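Local structure of shikimate 5-dehydrogenase (Mycobacterium fortuitum subsp. fortuitum DSM 46621, 4XIJ) at residues A17-P22 / V68-T73; P75-A80 / V94-T99; T88-L93 / R109-D114. The protein probably catalyses the NADP-dependent interconversion of 3-dehydroshikimate and shikimate, the fourth of seven steps leading to chorismate. All coordinates share one frame; numbering follows the deposited sequence. Where two conformers were deposited one is given.

Contact 1. Residues A17-P22 / V68-T73. With SO4 (sulfate ion), chain E; SO4 (sulfate ion), chain F.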
loop_
_atom_site.group_PDB
_atom_site.type_symbol
_atom_site.label_atom_id
_atom_site.label_comp_id
_atom_site.label_asym_id
_atom_site.label_seq_id
_atom_site.Cartn_x
_atom_site.Cartn_y
_atom_site.Cartn_z
ATOM N N ALA A 17 -17.036 2.213 -4.001
ATOM C CA ALA A 17 -16.460 3.500 -4.370
ATOM C C ALA A 17 -15.085 3.653 -3.770
ATOM O O ALA A 17 -14.718 2.937 -2.812
ATOM C CB ALA A 17 -17.335 4.681 -3.893
ATOM N N VAL A 18 -14.353 4.624 -4.306
ATOM C CA VAL A 18 -13.159 5.146 -3.621
ATOM C C VAL A 18 -13.436 6.531 -3.075
ATOM O O VAL A 18 -14.046 7.362 -3.739
ATOM C CB VAL A 18 -11.911 5.166 -4.554
ATOM C CG1 VAL A 18 -12.096 6.047 -5.844
ATOM C CG2 VAL A 18 -10.633 5.582 -3.757
ATOM N N LEU A 19 -13.031 6.737 -1.821
ATOM C CA LEU A 19 -13.192 8.011 -1.111
ATOM C C LEU A 19 -11.844 8.674 -0.873
ATOM O O LEU A 19 -10.899 8.010 -0.443
ATOM C CB LEU A 19 -13.860 7.797 0.245
ATOM C CG LEU A 19 -15.146 6.993 0.365
ATOM C CD1 LEU A 19 -15.727 7.081 1.796
ATOM C CD2 LEU A 19 -16.188 7.134 -0.706
ATOM N N GLY A 20 -11.750 9.972 -1.135
ATOM C CA GLY A 20 -10.520 10.675 -0.840
ATOM C C GLY A 20 -10.507 12.041 -1.491
ATOM O O GLY A 20 -11.508 12.433 -2.119
ATOM N N SER A 21 -9.381 12.749 -1.376
ATOM C CA SER A 21 -9.283 14.086 -1.932
ATOM C C SER A 21 -7.813 14.507 -1.950
ATOM O O SER A 21 -7.201 14.662 -0.906
ATOM C CB SER A 21 -10.132 15.054 -1.123
ATOM O OG SER A 21 -9.968 16.375 -1.622
ATOM N N PRO A 22 -7.232 14.676 -3.139
ATOM C CA PRO A 22 -7.878 14.566 -4.456
ATOM C C PRO A 22 -8.182 13.112 -4.852
ATOM O O PRO A 22 -7.581 12.152 -4.339
ATOM C CB PRO A 22 -6.841 15.221 -5.391
ATOM C CG PRO A 22 -5.541 14.951 -4.733
ATOM C CD PRO A 22 -5.832 15.129 -3.251
ATOM N N VAL A 68 -21.276 -2.501 -0.723
ATOM C CA VAL A 68 -20.564 -3.698 -0.321
ATOM C C VAL A 68 -19.163 -3.380 0.187
ATOM O O VAL A 68 -18.612 -4.126 0.992
ATOM C CB VAL A 68 -20.469 -4.702 -1.517
ATOM C CG1 VAL A 68 -19.598 -4.154 -2.670
ATOM C CG2 VAL A 68 -19.997 -6.080 -1.067
ATOM N N GLY A 69 -18.532 -2.323 -0.320
ATOM C CA GLY A 69 -17.141 -2.045 0.039
ATOM C C GLY A 69 -16.721 -0.664 -0.419
ATOM O O GLY A 69 -17.317 -0.124 -1.359
ATOM N N LEU A 70 -15.722 -0.112 0.263
ATOM C CA LEU A 70 -15.106 1.146 -0.117
ATOM C C LEU A 70 -13.603 1.045 -0.069
ATOM O O LEU A 70 -13.049 0.460 0.871
ATOM C CB LEU A 70 -15.548 2.272 0.825
ATOM C CG LEU A 70 -17.042 2.488 0.970
ATOM C CD1 LEU A 70 -17.319 3.328 2.217
ATOM C CD2 LEU A 70 -17.553 3.157 -0.299
ATOM N N SER A 71 -12.936 1.624 -1.051
ATOM C CA SER A 71 -11.523 1.912 -0.968
ATOM C C SER A 71 -11.369 3.318 -0.408
ATOM O O SER A 71 -12.186 4.181 -0.706
ATOM C CB SER A 71 -10.882 1.797 -2.348
ATOM O OG SER A 71 -11.145 0.493 -2.909
ATOM N N VAL A 72 -10.343 3.552 0.379
ATOM C CA VAL A 72 -10.179 4.882 0.968
ATOM C C VAL A 72 -8.761 5.317 0.699
ATOM O O VAL A 72 -7.808 4.571 0.955
ATOM C CB VAL A 72 -10.445 4.876 2.483
ATOM C CG1 VAL A 72 -10.188 6.284 3.078
ATOM C CG2 VAL A 72 -11.896 4.429 2.800
ATOM N N THR A 73 -8.596 6.514 0.177
ATOM C CA THR A 73 -7.244 7.015 -0.011
ATOM C C THR A 73 -7.074 8.309 0.793
ATOM O O THR A 73 -7.949 8.674 1.594
ATOM C CB THR A 73 -6.941 7.180 -1.537
ATOM O OG1 THR A 73 -5.549 7.467 -1.698
ATOM C CG2 THR A 73 -7.797 8.297 -2.226
HETATM S S SO4 E . -4.410 3.719 -1.597
HETATM O O1 SO4 E . -3.501 3.362 -2.719
HETATM O O2 SO4 E . -4.029 5.103 -1.175
HETATM O O3 SO4 E . -5.845 3.714 -2.004
HETATM O O4 SO4 E . -4.310 2.611 -0.637
HETATM S S SO4 F . -3.884 7.557 -5.040
HETATM O O1 SO4 F . -3.885 7.016 -6.405
HETATM O O2 SO4 F . -3.084 8.773 -4.988
HETATM O O3 SO4 F . -5.238 7.725 -4.525
HETATM O O4 SO4 F . -3.198 6.562 -4.205
#
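L19 and V72 lie side by side on parallel strands, and L19 bonds the residues on either side of V72 through its own N-H and C=O. L19 N donates to S71 O (2.9 Å), while L19 O receives T73 N at 2.8 Å in an almost straight bond (175° at the hydrogen). One step back, S71 N reaches A17 O (2.8 Å), completing the parallel ladder. This is the tight part. On the face bearing A17, L19 and L70, the leucine branches pack over the pairing: L70 CD2 rests on A17 CB (3.9 Å), and L70 CD1 meets L19 CD1 at 4.1 Å. A17, with only a CB, leaves room for L70 CD2. On the reverse face V18 CG2 touches S71 CB, and S71 OG is satisfied by Y46 and Q256.

Beyond the strands the contact opens out. G20 adopts backbone angles that only glycine takes readily, and a CB here would collide with T73 CG2, which lies 3.9 Å from G20 CA. With OG1 anti to its backbone N (chi1 -171°), T73 turns its hydroxyl toward two sulfate ions, OG1 lying 2.9 Å from O2 of one (chain E) and 2.9 Å from O3 of the other (chain F); its single proton can serve only one at a time. P22, after a cis peptide, is exposed.

Strand 45-50 flanks strand 15-20 on its other edge. Helix 28-38 packs on the V18 and S71 face, and helix 56-61, the crossover from strand 45-50 to strand 67-72, packs on L19, L70 and V72.

Contact 2. Residues P75-A80 / V94-T99. With SO4 (sulfate ion), chain E.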
loop_
_atom_site.group_PDB
_atom_site.type_symbol
_atom_site.label_atom_id
_atom_site.label_comp_id
_atom_site.label_asym_id
_atom_site.label_seq_id
_atom_site.Cartn_x
_atom_site.Cartn_y
_atom_site.Cartn_z
ATOM N N PRO A 75 -7.254 11.970 2.122
ATOM C CA PRO A 75 -6.744 12.077 3.489
ATOM C C PRO A 75 -7.550 11.245 4.488
ATOM O O PRO A 75 -7.509 11.551 5.666
ATOM C CB PRO A 75 -6.914 13.575 3.781
ATOM C CG PRO A 75 -8.239 13.891 3.104
ATOM C CD PRO A 75 -8.252 13.028 1.837
ATOM N N GLY A 76 -8.280 10.251 4.026
ATOM C CA GLY A 76 -9.286 9.613 4.853
ATOM C C GLY A 76 -8.899 8.325 5.572
ATOM O O GLY A 76 -9.765 7.716 6.212
ATOM N N LYS A 77 -7.637 7.877 5.488
ATOM C CA LYS A 77 -7.384 6.539 6.008
ATOM C C LYS A 77 -7.456 6.419 7.542
ATOM O O LYS A 77 -7.816 5.361 8.069
ATOM C CB LYS A 77 -6.033 6.027 5.492
ATOM C CG LYS A 77 -6.010 5.918 3.964
ATOM C CD LYS A 77 -4.677 5.278 3.469
ATOM C CE LYS A 77 -4.596 5.269 1.969
ATOM N NZ LYS A 77 -3.282 4.640 1.480
ATOM N N PHE A 78 -7.123 7.468 8.274
ATOM C CA PHE A 78 -7.245 7.439 9.728
ATOM C C PHE A 78 -8.729 7.454 10.092
ATOM O O PHE A 78 -9.189 6.711 10.958
ATOM C CB PHE A 78 -6.455 8.613 10.341
ATOM C CG PHE A 78 -5.009 8.590 9.971
ATOM C CD1 PHE A 78 -4.154 7.724 10.613
ATOM C CD2 PHE A 78 -4.508 9.374 8.943
ATOM C CE1 PHE A 78 -2.841 7.628 10.258
ATOM C CE2 PHE A 78 -3.177 9.278 8.585
ATOM C CZ PHE A 78 -2.350 8.406 9.239
ATOM N N ALA A 79 -9.460 8.327 9.413
ATOM C CA ALA A 79 -10.890 8.431 9.670
ATOM C C ALA A 79 -11.605 7.113 9.390
ATOM O O ALA A 79 -12.576 6.770 10.092
ATOM C CB ALA A 79 -11.489 9.505 8.833
ATOM N N ALA A 80 -11.181 6.399 8.354
ATOM C CA ALA A 80 -11.800 5.128 8.066
ATOM C C ALA A 80 -11.588 4.118 9.177
ATOM O O ALA A 80 -12.508 3.389 9.535
ATOM C CB ALA A 80 -11.253 4.579 6.752
ATOM N N VAL A 94 -0.849 -0.801 11.590
ATOM C CA VAL A 94 -0.453 0.296 10.709
ATOM C C VAL A 94 -0.925 1.640 11.285
ATOM O O VAL A 94 -0.189 2.639 11.245
ATOM C CB VAL A 94 -1.018 0.131 9.275
ATOM C CG1 VAL A 94 -0.674 1.389 8.445
ATOM C CG2 VAL A 94 -0.470 -1.136 8.639
ATOM N N GLY A 95 -2.149 1.674 11.794
ATOM C CA GLY A 95 -2.679 2.908 12.341
ATOM C C GLY A 95 -3.627 3.587 11.353
ATOM O O GLY A 95 -4.044 4.704 11.598
ATOM N N SER A 96 -4.024 2.910 10.275
ATOM C CA SER A 96 -4.916 3.545 9.301
ATOM C C SER A 96 -5.504 2.431 8.453
ATOM O O SER A 96 -4.987 1.324 8.446
ATOM C CB SER A 96 -4.159 4.581 8.411
ATOM O OG SER A 96 -3.348 3.886 7.470
ATOM N N ALA A 97 -6.575 2.742 7.721
ATOM C CA ALA A 97 -7.265 1.769 6.876
ATOM C C ALA A 97 -7.525 2.309 5.478
ATOM O O ALA A 97 -8.041 3.436 5.323
ATOM C CB ALA A 97 -8.615 1.342 7.518
ATOM N N ASN A 98 -7.195 1.516 4.456
ATOM C CA ASN A 98 -7.527 1.934 3.102
ATOM C C ASN A 98 -8.720 1.169 2.523
ATOM O O ASN A 98 -8.993 1.275 1.335
ATOM C CB ASN A 98 -6.317 1.763 2.172
ATOM C CG ASN A 98 -6.089 0.295 1.800
ATOM O OD1 ASN A 98 -6.432 -0.587 2.575
ATOM N ND2 ASN A 98 -5.557 0.027 0.616
ATOM N N THR A 99 -9.414 0.409 3.369
ATOM C CA THR A 99 -10.467 -0.499 2.922
ATOM C C THR A 99 -11.543 -0.581 3.969
ATOM O O THR A 99 -11.241 -0.722 5.164
ATOM C CB THR A 99 -9.943 -1.934 2.680
ATOM O OG1 THR A 99 -8.812 -1.906 1.790
ATOM C CG2 THR A 99 -11.039 -2.850 2.035
HETATM S S SO4 E . -4.410 3.719 -1.597
HETATM O O1 SO4 E . -3.501 3.362 -2.719
HETATM O O2 SO4 E . -4.029 5.103 -1.175
HETATM O O3 SO4 E . -5.845 3.714 -2.004
HETATM O O4 SO4 E . -4.310 2.611 -0.637
#
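K77 O, in the first turn of its helix, accepts A97 N at 2.9 Å, pinning the helix start to the loop that precedes strand 99-102. The bond is straight at the hydrogen (169°), although the donor stands well above the carbonyl plane. Around it K77 CB packs on A97 O (3.3 Å) and on S96 CB, and A80, small enough to sit close, sets its CB 4.2 Å from A97 CB. On the outer side the F78 ring, in the one of its two conformers given here, takes S96 CB over its face in a CH-pi contact, 4.1 Å from the ring centroid. G95 turns the chain out of the preceding helix with a positive phi suited to glycine.

The K77 chain, extended beyond CG, runs alongside N98 in the same direction, and both end at one sulfate, probably from the crystallisation liquor. K77 NZ bonds its O2 at 2.8 Å and, weakly, its O4; N98 ND2 reaches the same O4 at 3.1 Å.

A second shell sets these groups. N98 OD1 accepts T113 N and also T99 OG1 (2.8 Å), which fixes the amide so that its NH2 faces the anion. D114 forms a salt bridge with K77 NZ, and N112 ND2 donates to S96 O, a second tie on the loop.

K77 and N98 meeting at an anion within the substrate-binding domain, with D114 paired to the lysine, are consistent with the shikimate pocket of shikimate dehydrogenases, where a lysine-aspartate pair is a hallmark.

Contact 3. Residues T88-L93 / R109-D114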
loop_
_atom_site.group_PDB
_atom_site.type_symbol
_atom_site.label_atom_id
_atom_site.label_comp_id
_atom_site.label_asym_id
_atom_site.label_seq_id
_atom_site.Cartn_x
_atom_site.Cartn_y
_atom_site.Cartn_z
ATOM N N THR A 88 -9.278 -5.033 11.331
ATOM C CA THR A 88 -8.285 -6.097 11.382
ATOM C C THR A 88 -7.121 -5.701 12.286
ATOM O O THR A 88 -6.838 -4.507 12.490
ATOM C CB THR A 88 -7.738 -6.437 9.979
ATOM O OG1 THR A 88 -7.068 -5.288 9.453
ATOM C CG2 THR A 88 -8.855 -6.857 9.041
ATOM N N ASP A 89 -6.447 -6.692 12.818
ATOM C CA ASP A 89 -5.258 -6.425 13.629
ATOM C C ASP A 89 -4.197 -5.655 12.824
ATOM O O ASP A 89 -3.549 -4.750 13.351
ATOM C CB ASP A 89 -4.625 -7.716 14.148
ATOM C CG ASP A 89 -5.476 -8.438 15.162
ATOM O OD1 ASP A 89 -6.430 -7.842 15.703
ATOM O OD2 ASP A 89 -5.167 -9.618 15.445
ATOM N N ARG A 90 -4.007 -5.991 11.535
ATOM C CA ARG A 90 -2.965 -5.293 10.807
ATOM C C ARG A 90 -3.330 -3.823 10.524
ATOM O O ARG A 90 -2.450 -2.990 10.561
ATOM C CB ARG A 90 -2.613 -6.025 9.518
ATOM C CG ARG A 90 -3.764 -6.063 8.488
ATOM C CD ARG A 90 -3.314 -6.969 7.326
ATOM N NE ARG A 90 -4.315 -6.912 6.257
ATOM C CZ ARG A 90 -4.075 -7.303 5.009
ATOM N NH1 ARG A 90 -2.857 -7.776 4.683
ATOM N NH2 ARG A 90 -5.035 -7.188 4.089
ATOM N N ALA A 91 -4.615 -3.502 10.338
ATOM C CA ALA A 91 -5.012 -2.094 10.185
ATOM C C ALA A 91 -4.713 -1.355 11.482
ATOM O O ALA A 91 -4.228 -0.198 11.450
ATOM C CB ALA A 91 -6.500 -1.973 9.844
ATOM N N GLN A 92 -5.035 -1.959 12.631
ATOM C CA GLN A 92 -4.725 -1.287 13.900
ATOM C C GLN A 92 -3.227 -1.057 14.072
ATOM O O GLN A 92 -2.806 -0.002 14.609
ATOM C CB GLN A 92 -5.221 -2.080 15.106
ATOM C CG GLN A 92 -6.703 -2.296 15.156
ATOM C CD GLN A 92 -7.178 -2.855 16.509
ATOM O OE1 GLN A 92 -6.985 -2.227 17.555
ATOM N NE2 GLN A 92 -7.793 -4.043 16.482
ATOM N N LEU A 93 -2.427 -2.022 13.632
ATOM C CA LEU A 93 -0.974 -1.935 13.781
ATOM C C LEU A 93 -0.396 -0.847 12.851
ATOM O O LEU A 93 0.449 -0.051 13.263
ATOM C CB LEU A 93 -0.379 -3.314 13.514
ATOM C CG LEU A 93 1.077 -3.570 13.821
ATOM C CD1 LEU A 93 1.491 -3.262 15.285
ATOM C CD2 LEU A 93 1.364 -5.022 13.442
ATOM N N ARG A 109 -16.125 -3.290 8.351
ATOM C CA ARG A 109 -14.824 -3.752 8.815
ATOM C C ARG A 109 -13.697 -3.002 8.084
ATOM O O ARG A 109 -13.636 -3.006 6.838
ATOM C CB ARG A 109 -14.695 -5.271 8.600
ATOM C CG ARG A 109 -13.360 -5.873 9.131
ATOM C CD ARG A 109 -13.311 -7.412 8.835
ATOM N NE ARG A 109 -13.087 -7.621 7.401
ATOM C CZ ARG A 109 -13.790 -8.452 6.622
ATOM N NH1 ARG A 109 -14.763 -9.216 7.122
ATOM N NH2 ARG A 109 -13.512 -8.529 5.321
ATOM N N ALA A 110 -12.794 -2.393 8.851
ATOM C CA ALA A 110 -11.640 -1.714 8.303
ATOM C C ALA A 110 -10.458 -2.641 8.097
ATOM O O ALA A 110 -10.157 -3.456 8.963
ATOM C CB ALA A 110 -11.186 -0.599 9.217
ATOM N N ASP A 111 -9.779 -2.507 6.960
ATOM C CA ASP A 111 -8.555 -3.265 6.751
ATOM C C ASP A 111 -7.542 -2.357 6.084
ATOM O O ASP A 111 -7.886 -1.253 5.594
ATOM C CB ASP A 111 -8.811 -4.531 5.905
ATOM C CG ASP A 111 -7.646 -5.531 5.893
ATOM O OD1 ASP A 111 -6.719 -5.469 6.747
ATOM O OD2 ASP A 111 -7.693 -6.438 5.027
ATOM N N ASN A 112 -6.296 -2.801 6.077
ATOM C CA ASN A 112 -5.265 -2.067 5.361
ATOM C C ASN A 112 -4.598 -2.965 4.328
ATOM O O ASN A 112 -3.782 -3.803 4.683
ATOM C CB ASN A 112 -4.227 -1.484 6.349
ATOM C CG ASN A 112 -3.304 -0.517 5.653
ATOM O OD1 ASN A 112 -2.661 -0.906 4.653
ATOM N ND2 ASN A 112 -3.248 0.757 6.120
ATOM N N THR A 113 -4.975 -2.822 3.052
ATOM C CA THR A 113 -4.360 -3.663 2.052
ATOM C C THR A 113 -3.137 -3.006 1.407
ATOM O O THR A 113 -2.506 -3.614 0.553
ATOM C CB THR A 113 -5.348 -4.073 0.949
ATOM O OG1 THR A 113 -5.649 -2.924 0.121
ATOM C CG2 THR A 113 -6.611 -4.697 1.564
ATOM N N ASP A 114 -2.753 -1.796 1.862
ATOM C CA ASP A 114 -1.442 -1.244 1.477
ATOM C C ASP A 114 -0.351 -2.220 1.964
ATOM O O ASP A 114 0.708 -2.344 1.320
ATOM C CB ASP A 114 -1.236 0.176 2.036
ATOM C CG ASP A 114 -2.198 1.160 1.444
ATOM O OD1 ASP A 114 -2.410 1.118 0.228
ATOM O OD2 ASP A 114 -2.753 1.990 2.169
#
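A helix N-cap, T88, is tied here to D111 at the end of a neighbouring strand. T88 OG1 works in both directions: it accepts A91 N at 3.2 Å, capping the first turn of helix 89-94, and donates to D111 OD1 at 2.7 Å, arriving from above the carboxylate plane. Threonine suits the place because its hydroxyl can do both at once, while T88 CG2 lies by D111 CB (3.9 Å). R90 grips the same group side-on. Its CG sits between the backbone N and carbonyl carbon (chi1 65°), and the chain runs extended to NE, which meets D111 OD1 at 2.8 Å on the syn side; R90 NH2 meets D111 OD2 at 2.9 Å, and the two planes are turned 33° apart.

In the fold, strand 86-87 runs parallel to strand 108-111 at the edge of the mixed sheet, and the bond from T88 N to A110 O (3.0 Å) carries that pairing up to the helix start. The helix then leaves at 60° to the strand. A91, with no side chain beyond CB, lets the two backbones approach: its CB lies 3.9 Å from N112 N, a buried amide with no partner in the model. N112 O sits over one face of the R90 guanidinium, offset toward the rim.

D111 OD2 also accepts from Q259 of helix 246-261, and R90 NH2 forms a second salt bridge with D116.

How the contacts relate
Contacts 1 and 3 both belong to the six-stranded mixed sheet, contact 1 deep in its parallel half and contact 3 near the 86-87 edge; both are largely buried, whereas contact 2 is only partly so. Chemistry follows place: contact 1 relies on backbone pairing and aliphatic packing, contact 3 on a cap and a salt bridge, and contact 2 mixes light packing with polar ends held at an anion. Contact 2 bridges the others. V72 N probably bonds to N98 O, joining it to contact 1, with which it also shares a sulfate, while side-chain bonds tie it to contact 3.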